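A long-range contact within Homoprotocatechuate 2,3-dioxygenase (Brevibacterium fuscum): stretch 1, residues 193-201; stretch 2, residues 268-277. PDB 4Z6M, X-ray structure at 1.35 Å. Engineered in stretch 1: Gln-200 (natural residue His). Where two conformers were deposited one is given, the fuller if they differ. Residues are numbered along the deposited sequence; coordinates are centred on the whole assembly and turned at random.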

ATOM      1  N   MET A 193      13.204 -20.327  14.688  1.00  7.05           N
ATOM      2  CA  MET A 193      14.153 -19.868  15.698  1.00  8.69           C
ATOM      3  C   MET A 193      15.054 -18.764  15.169  1.00  7.78           C
ATOM      4  O   MET A 193      15.376 -18.723  13.992  1.00  8.63           O
ATOM      5  N   HIS A 194      15.478 -17.887  16.057  1.00  8.11           N
ATOM      6  CA  HIS A 194      16.109 -16.639  15.636  1.00  8.32           C
ATOM      7  C   HIS A 194      17.355 -16.279  16.422  1.00  8.68           C
ATOM      8  O   HIS A 194      17.562 -16.707  17.553  1.00  8.40           O
ATOM      9  N   ARG A 195      18.153 -15.427  15.792  1.00  8.24           N
ATOM     10  CA  ARG A 195      19.217 -14.669  16.430  1.00  8.93           C
ATOM     11  C   ARG A 195      18.968 -13.173  16.335  1.00  9.02           C
ATOM     12  O   ARG A 195      19.104 -12.477  17.347  1.00 11.30           O
ATOM     13  N   LYS A 196      18.549 -12.656  15.172  0.50  8.81           N
ATOM     14  CA  LYS A 196      18.514 -11.186  14.934  0.50  9.12           C
ATOM     15  C   LYS A 196      17.307 -10.368  15.407  0.50 10.19           C
ATOM     16  O   LYS A 196      17.263  -9.152  15.194  0.50 10.17           O
ATOM     17  N   GLY A 197      16.326 -10.997  16.025  0.50 10.81           N
ATOM     18  CA  GLY A 197      15.203 -10.237  16.599  0.50  9.99           C
ATOM     19  C   GLY A 197      14.004 -10.105  15.677  0.50  9.34           C
ATOM     20  O   GLY A 197      13.146  -9.252  15.880  0.50  9.29           O
ATOM     21  N   THR A 198      13.942 -10.992  14.695  1.00  7.80           N
ATOM     22  CA  THR A 198      12.751 -11.273  13.911  1.00  7.77           C
ATOM     23  C   THR A 198      12.303 -12.698  14.241  1.00  7.75           C
ATOM     24  O   THR A 198      12.890 -13.376  15.077  1.00  7.41           O
ATOM     25  N   VAL A 199      11.253 -13.178  13.606  1.00  6.99           N
ATOM     26  CA  VAL A 199      10.713 -14.489  13.970  1.00  7.22           C
ATOM     27  C   VAL A 199      11.727 -15.618  13.738  1.00  6.94           C
ATOM     28  O   VAL A 199      11.739 -16.605  14.478  1.00  7.34           O
ATOM     29  N   GLN A 200      12.582 -15.474  12.719  1.00  6.87           N
ATOM     30  CA  GLN A 200      13.433 -16.558  12.321  1.00  7.20           C
ATOM     31  C   GLN A 200      14.691 -16.073  11.589  1.00  7.48           C
ATOM     32  O   GLN A 200      14.668 -15.112  10.826  1.00  7.56           O
ATOM     33  N   ASP A 201      15.779 -16.804  11.840  1.00  7.56           N
ATOM     34  CA  ASP A 201      16.943 -16.846  10.958  1.00  7.48           C
ATOM     35  C   ASP A 201      17.093 -18.182  10.266  1.00  7.65           C
ATOM     36  O   ASP A 201      17.541 -18.244   9.115  1.00  7.85           O
ATOM     37  N   ILE A 268       9.070 -15.058  -0.459  1.00  5.94           N
ATOM     38  CA  ILE A 268       9.044 -13.615  -0.295  1.00  5.98           C
ATOM     39  C   ILE A 268       8.151 -13.320   0.908  1.00  5.98           C
ATOM     40  O   ILE A 268       7.141 -13.966   1.074  1.00  7.51           O
ATOM     41  N   TYR A 269       8.571 -12.403   1.774  1.00  6.30           N
ATOM     42  CA  TYR A 269       8.114 -12.346   3.140  1.00  7.03           C
ATOM     43  C   TYR A 269       8.079 -10.906   3.618  1.00  7.40           C
ATOM     44  O   TYR A 269       8.978 -10.110   3.300  1.00  8.37           O
ATOM     45  N   THR A 270       7.082 -10.524   4.401  1.00  6.79           N
ATOM     46  CA  THR A 270       7.141  -9.186   5.024  1.00  7.06           C
ATOM     47  C   THR A 270       6.300  -9.115   6.284  1.00  6.52           C
ATOM     48  O   THR A 270       5.288  -9.794   6.391  1.00  7.11           O
ATOM     49  N   GLN A 271       6.748  -8.280   7.224  1.00  6.30           N
ATOM     50  CA  GLN A 271       5.921  -7.787   8.338  1.00  6.72           C
ATOM     51  C   GLN A 271       5.612  -8.822   9.409  1.00  7.09           C
ATOM     52  O   GLN A 271       4.523  -8.871   9.964  1.00  8.11           O
ATOM     53  N   ASP A 272       6.624  -9.612   9.757  1.00  7.03           N
ATOM     54  CA  ASP A 272       6.615 -10.311  11.043  1.00  6.94           C
ATOM     55  C   ASP A 272       6.955  -9.328  12.176  1.00  8.04           C
ATOM     56  O   ASP A 272       6.993  -8.114  11.963  1.00  8.53           O
ATOM     57  N   TYR A 273       7.151  -9.857  13.378  1.00  6.79           N
ATOM     58  CA  TYR A 273       7.188  -9.055  14.605  1.00  6.77           C
ATOM     59  C   TYR A 273       8.551  -9.174  15.303  1.00  7.07           C
ATOM     60  O   TYR A 273       9.384 -10.016  14.962  1.00  8.16           O
ATOM     61  N   TYR A 274       8.750  -8.299  16.274  1.00  7.02           N
ATOM     62  CA  TYR A 274       9.982  -8.195  17.058  1.00  7.38           C
ATOM     63  C   TYR A 274      10.073  -9.268  18.122  1.00  7.07           C
ATOM     64  O   TYR A 274       9.150  -9.455  18.940  1.00  7.60           O
ATOM     65  N   THR A 275      11.212  -9.953  18.142  1.00  7.53           N
ATOM     66  CA  THR A 275      11.429 -11.071  19.050  1.00  7.79           C
ATOM     67  C   THR A 275      12.662 -10.898  19.948  1.00  8.59           C
ATOM     68  O   THR A 275      13.085 -11.841  20.601  1.00  9.70           O
ATOM     69  N   GLY A 276      13.260  -9.715  19.935  1.00  7.75           N
ATOM     70  CA  GLY A 276      14.573  -9.511  20.554  1.00  9.11           C
ATOM     71  C   GLY A 276      14.621  -9.539  22.053  1.00  8.72           C
ATOM     72  O   GLY A 276      15.706  -9.624  22.605  1.00 11.22           O
ATOM     73  N   ASP A 277      13.487  -9.463  22.750  1.00  8.10           N
ATOM     74  CA  ASP A 277      13.534  -9.593  24.203  1.00  8.08           C
ATOM     75  C   ASP A 277      13.710 -11.072  24.588  1.00  8.69           C
ATOM     76  O   ASP A 277      13.155 -11.959  23.941  1.00  8.42           O
TER

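The two stretches meet mainly through loop segments and together bury 436 Å². Met-193 lies out of reach of stretch 2, its backbone O accepting a hydrogen bond from Asp-201 N, so contact begins at His-194. This side chain points toward stretch 2 with chi1 at 84° (p), and one face of its imidazole is covered by Thr-275, whose CB sits 4.0 Å from the centroid of the His-194 ring in a CH-pi contact. The ring is held from its own stretch by Gly-197 N, which donates to His-194 ND1 (3.1 Å). Water 1 extends the pairing, lying 2.9 Å from His-194 NE2 and donating to Thr-275 O, also at 2.9 Å.

Arg-195 and Lys-196 direct their CA-to-CB bonds away and touch nothing in stretch 2. Instead they steady the loop: both backbone N atoms donate to Asp-201 OD2, while Lys-196 (chi1 p, chi2 and chi3 t, chi4 m) runs extended along its own loop, so that its NZ forms a salt bridge with Asp-201 OD1 (2.9 Å) and a hydrogen bond to Thr-198 OG1 (3.0 Å).

Gly-197, with a positive phi of 94°, brings bare backbone against stretch 2, its CA 4.1 Å from Gly-276 CA. Its O accepts a nearly straight hydrogen bond from Thr-275 N (3.1 Å) and also receives a CA-H contact from Tyr-274 CA (3.5 Å). Thr-275, in rotamer p and pointing toward stretch 1, then uses its hydroxyl as a donor: OG1 lies 2.7 Å from Thr-198 O.

The Thr-198 side chain (p) points away overall, yet its CB still approaches Asp-272 OD2 to 3.7 Å. Water 2 bridges this region, 2.7 Å from Thr-198 OG1, accepting from Gln-200 N (3.1 Å) and donating to Asp-272 OD2 (2.7 Å).

Val-199 loses the most surface to the other stretch. Its N donates to Asp-272 OD2 (3.1 Å), a carboxylate oxygen that also accepts from Tyr-269 OH (2.7 Å); Asp-272 points toward stretch 1 in rotamer p. The CA-to-CB bond of Val-199 (t) points sideways, and CG2 sits over one face of the Tyr-273 ring, 3.7 Å from its centroid. Although Tyr-273 (p) starts away from stretch 1, its ring returns to meet this methyl. Thr-275 CG2 adds a looser apolar neighbor, 4.2 Å from Val-199 CG2.

The engineered Gln-200 (chi1 p, chi2 t) leaves its backbone sideways, but its amide reaches stretch 2, where NE2 donates to Tyr-269 OH (3.2 Å). Tyr-269 (t) points toward stretch 1, and its hydroxyl thereby links Gln-200 to Asp-272.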

ATOM      1  CB  MET A 193      14.993 -21.011  16.243  1.00  9.91           C
ATOM      2  CG  MET A 193      15.706 -21.796  15.180  1.00 10.73           C
ATOM      3  SD  MET A 193      14.743 -23.151  14.430  1.00 13.36           S
ATOM      4  CE  MET A 193      14.735 -24.308  15.822  1.00 14.06           C
ATOM      5  CB  HIS A 194      15.121 -15.472  15.738  1.00  9.17           C
ATOM      6  CG  HIS A 194      15.042 -14.864  17.109  1.00 10.52           C
ATOM      7  ND1 HIS A 194      15.746 -13.736  17.438  1.00 12.30           N
ATOM      8  CD2 HIS A 194      14.384 -15.234  18.237  1.00 12.35           C
ATOM      9  CE1 HIS A 194      15.552 -13.443  18.705  1.00 13.38           C
ATOM     10  NE2 HIS A 194      14.702 -14.315  19.202  1.00 11.86           N
ATOM     11  CB  ARG A 195      20.583 -15.013  15.827  1.00  9.05           C
ATOM     12  CG  ARG A 195      21.063 -16.410  16.202  1.00  9.01           C
ATOM     13  CD  ARG A 195      21.411 -16.567  17.674  1.00  9.20           C
ATOM     14  NE  ARG A 195      22.509 -15.708  18.075  1.00  9.35           N
ATOM     15  CZ  ARG A 195      22.924 -15.532  19.316  1.00 11.25           C
ATOM     16  NH1 ARG A 195      22.330 -16.154  20.325  1.00 10.30           N
ATOM     17  NH2 ARG A 195      23.935 -14.719  19.550  1.00 12.00           N
ATOM     18  CB  LYS A 196      18.698 -10.880  13.447  0.50  8.30           C
ATOM     19  CG  LYS A 196      17.506 -11.217  12.552  0.50  8.44           C
ATOM     20  CD  LYS A 196      17.883 -11.019  11.091  0.50  8.79           C
ATOM     21  CE  LYS A 196      16.729 -11.327  10.153  0.50  9.31           C
ATOM     22  NZ  LYS A 196      16.310 -12.738  10.305  0.50  9.30           N
ATOM     23  CB  THR A 198      13.016 -11.120  12.397  1.00  8.32           C
ATOM     24  OG1 THR A 198      13.903 -12.149  11.954  1.00  8.69           O
ATOM     25  CG2 THR A 198      13.604  -9.749  12.047  1.00  9.49           C
ATOM     26  CB  VAL A 199       9.376 -14.747  13.283  1.00  7.14           C
ATOM     27  CG1 VAL A 199       8.905 -16.172  13.443  1.00  8.34           C
ATOM     28  CG2 VAL A 199       8.348 -13.777  13.859  1.00  8.00           C
ATOM     29  CB  GLN A 200      12.646 -17.540  11.453  1.00  8.22           C
ATOM     30  CG  GLN A 200      11.943 -16.832  10.309  1.00  9.71           C
ATOM     31  CD  GLN A 200      11.022 -17.726   9.545  1.00  9.84           C
ATOM     32  OE1 GLN A 200      11.353 -18.885   9.271  1.00 10.20           O
ATOM     33  NE2 GLN A 200       9.850 -17.208   9.181  1.00 10.54           N
ATOM     34  CB  ASP A 201      18.233 -16.515  11.711  1.00  8.14           C
ATOM     35  CG  ASP A 201      18.361 -15.032  11.977  1.00  8.31           C
ATOM     36  OD1 ASP A 201      18.632 -14.281  10.973  1.00  8.97           O
ATOM     37  OD2 ASP A 201      18.184 -14.617  13.159  1.00 10.48           O
ATOM     38  CB  ILE A 268       8.514 -12.892  -1.557  1.00  7.60           C
ATOM     39  CG1 ILE A 268       8.972 -13.558  -2.883  1.00  9.28           C
ATOM     40  CG2 ILE A 268       8.883 -11.418  -1.438  1.00  7.45           C
ATOM     41  CD1 ILE A 268      10.445 -13.503  -3.105  1.00 10.55           C
ATOM     42  CB  TYR A 269       9.129 -13.119   3.969  1.00  7.70           C
ATOM     43  CG  TYR A 269       8.941 -13.351   5.438  1.00  7.99           C
ATOM     44  CD1 TYR A 269       8.288 -14.485   5.904  1.00  7.99           C
ATOM     45  CD2 TYR A 269       9.534 -12.510   6.350  1.00  9.28           C
ATOM     46  CE1 TYR A 269       8.239 -14.756   7.262  1.00  7.89           C
ATOM     47  CE2 TYR A 269       9.479 -12.774   7.707  1.00  8.66           C
ATOM     48  CZ  TYR A 269       8.830 -13.910   8.159  1.00  7.36           C
ATOM     49  OH  TYR A 269       8.803 -14.227   9.495  1.00  7.88           O
ATOM     50  CB  THR A 270       6.745  -8.061   4.036  1.00  8.19           C
ATOM     51  OG1 THR A 270       7.107  -6.776   4.583  1.00  9.08           O
ATOM     52  CG2 THR A 270       5.254  -8.074   3.697  1.00  8.47           C
ATOM     53  CB  GLN A 271       4.675  -7.070   7.837  1.00  7.25           C
ATOM     54  CG  GLN A 271       5.067  -5.766   7.161  1.00  7.57           C
ATOM     55  CD  GLN A 271       3.977  -5.173   6.289  1.00  7.89           C
ATOM     56  OE1 GLN A 271       2.793  -5.292   6.589  1.00  9.40           O
ATOM     57  NE2 GLN A 271       4.373  -4.511   5.221  1.00  8.06           N
ATOM     58  CB  ASP A 272       7.513 -11.545  10.990  1.00  7.23           C
ATOM     59  CG  ASP A 272       9.007 -11.233  10.912  1.00  7.61           C
ATOM     60  OD1 ASP A 272       9.378 -10.070  10.664  1.00  8.85           O
ATOM     61  OD2 ASP A 272       9.793 -12.207  11.057  1.00  7.59           O
ATOM     62  CB  TYR A 273       6.015  -9.449  15.530  1.00  7.03           C
ATOM     63  CG  TYR A 273       5.987 -10.917  15.884  1.00  7.14           C
ATOM     64  CD1 TYR A 273       6.689 -11.397  16.983  1.00  8.04           C
ATOM     65  CD2 TYR A 273       5.276 -11.828  15.117  1.00  7.30           C
ATOM     66  CE1 TYR A 273       6.685 -12.733  17.317  1.00  9.13           C
ATOM     67  CE2 TYR A 273       5.264 -13.182  15.437  1.00  7.38           C
ATOM     68  CZ  TYR A 273       5.983 -13.627  16.542  1.00  8.02           C
ATOM     69  OH  TYR A 273       6.018 -14.965  16.873  1.00 10.16           O
ATOM     70  CB  TYR A 274      10.064  -6.794  17.701  1.00  7.78           C
ATOM     71  CG  TYR A 274      11.135  -6.676  18.801  1.00  7.27           C
ATOM     72  CD1 TYR A 274      12.473  -6.462  18.498  1.00  7.63           C
ATOM     73  CD2 TYR A 274      10.789  -6.779  20.136  1.00  8.27           C
ATOM     74  CE1 TYR A 274      13.427  -6.362  19.497  1.00  8.28           C
ATOM     75  CE2 TYR A 274      11.733  -6.657  21.142  1.00  7.91           C
ATOM     76  CZ  TYR A 274      13.062  -6.463  20.815  1.00  7.27           C
ATOM     77  OH  TYR A 274      14.024  -6.393  21.794  1.00  8.60           O
ATOM     78  CB  THR A 275      11.642 -12.343  18.230  1.00  7.85           C
ATOM     79  OG1 THR A 275      12.825 -12.113  17.455  1.00  8.46           O
ATOM     80  CG2 THR A 275      10.410 -12.677  17.360  1.00  7.66           C
ATOM     81  CB  ASP A 277      12.270  -9.046  24.848  1.00  8.30           C
ATOM     82  CG  ASP A 277      12.181  -7.511  24.857  1.00  8.49           C
ATOM     83  OD1 ASP A 277      12.980  -6.816  24.189  1.00  9.49           O
ATOM     84  OD2 ASP A 277      11.273  -7.008  25.561  1.00  8.47           O
TER
HETATM   85  O   HOH W   1      14.302 -13.975  22.056  1.00 18.99           O
HETATM   86  O   HOH W   2      12.091 -13.473  10.464  1.00  8.02           O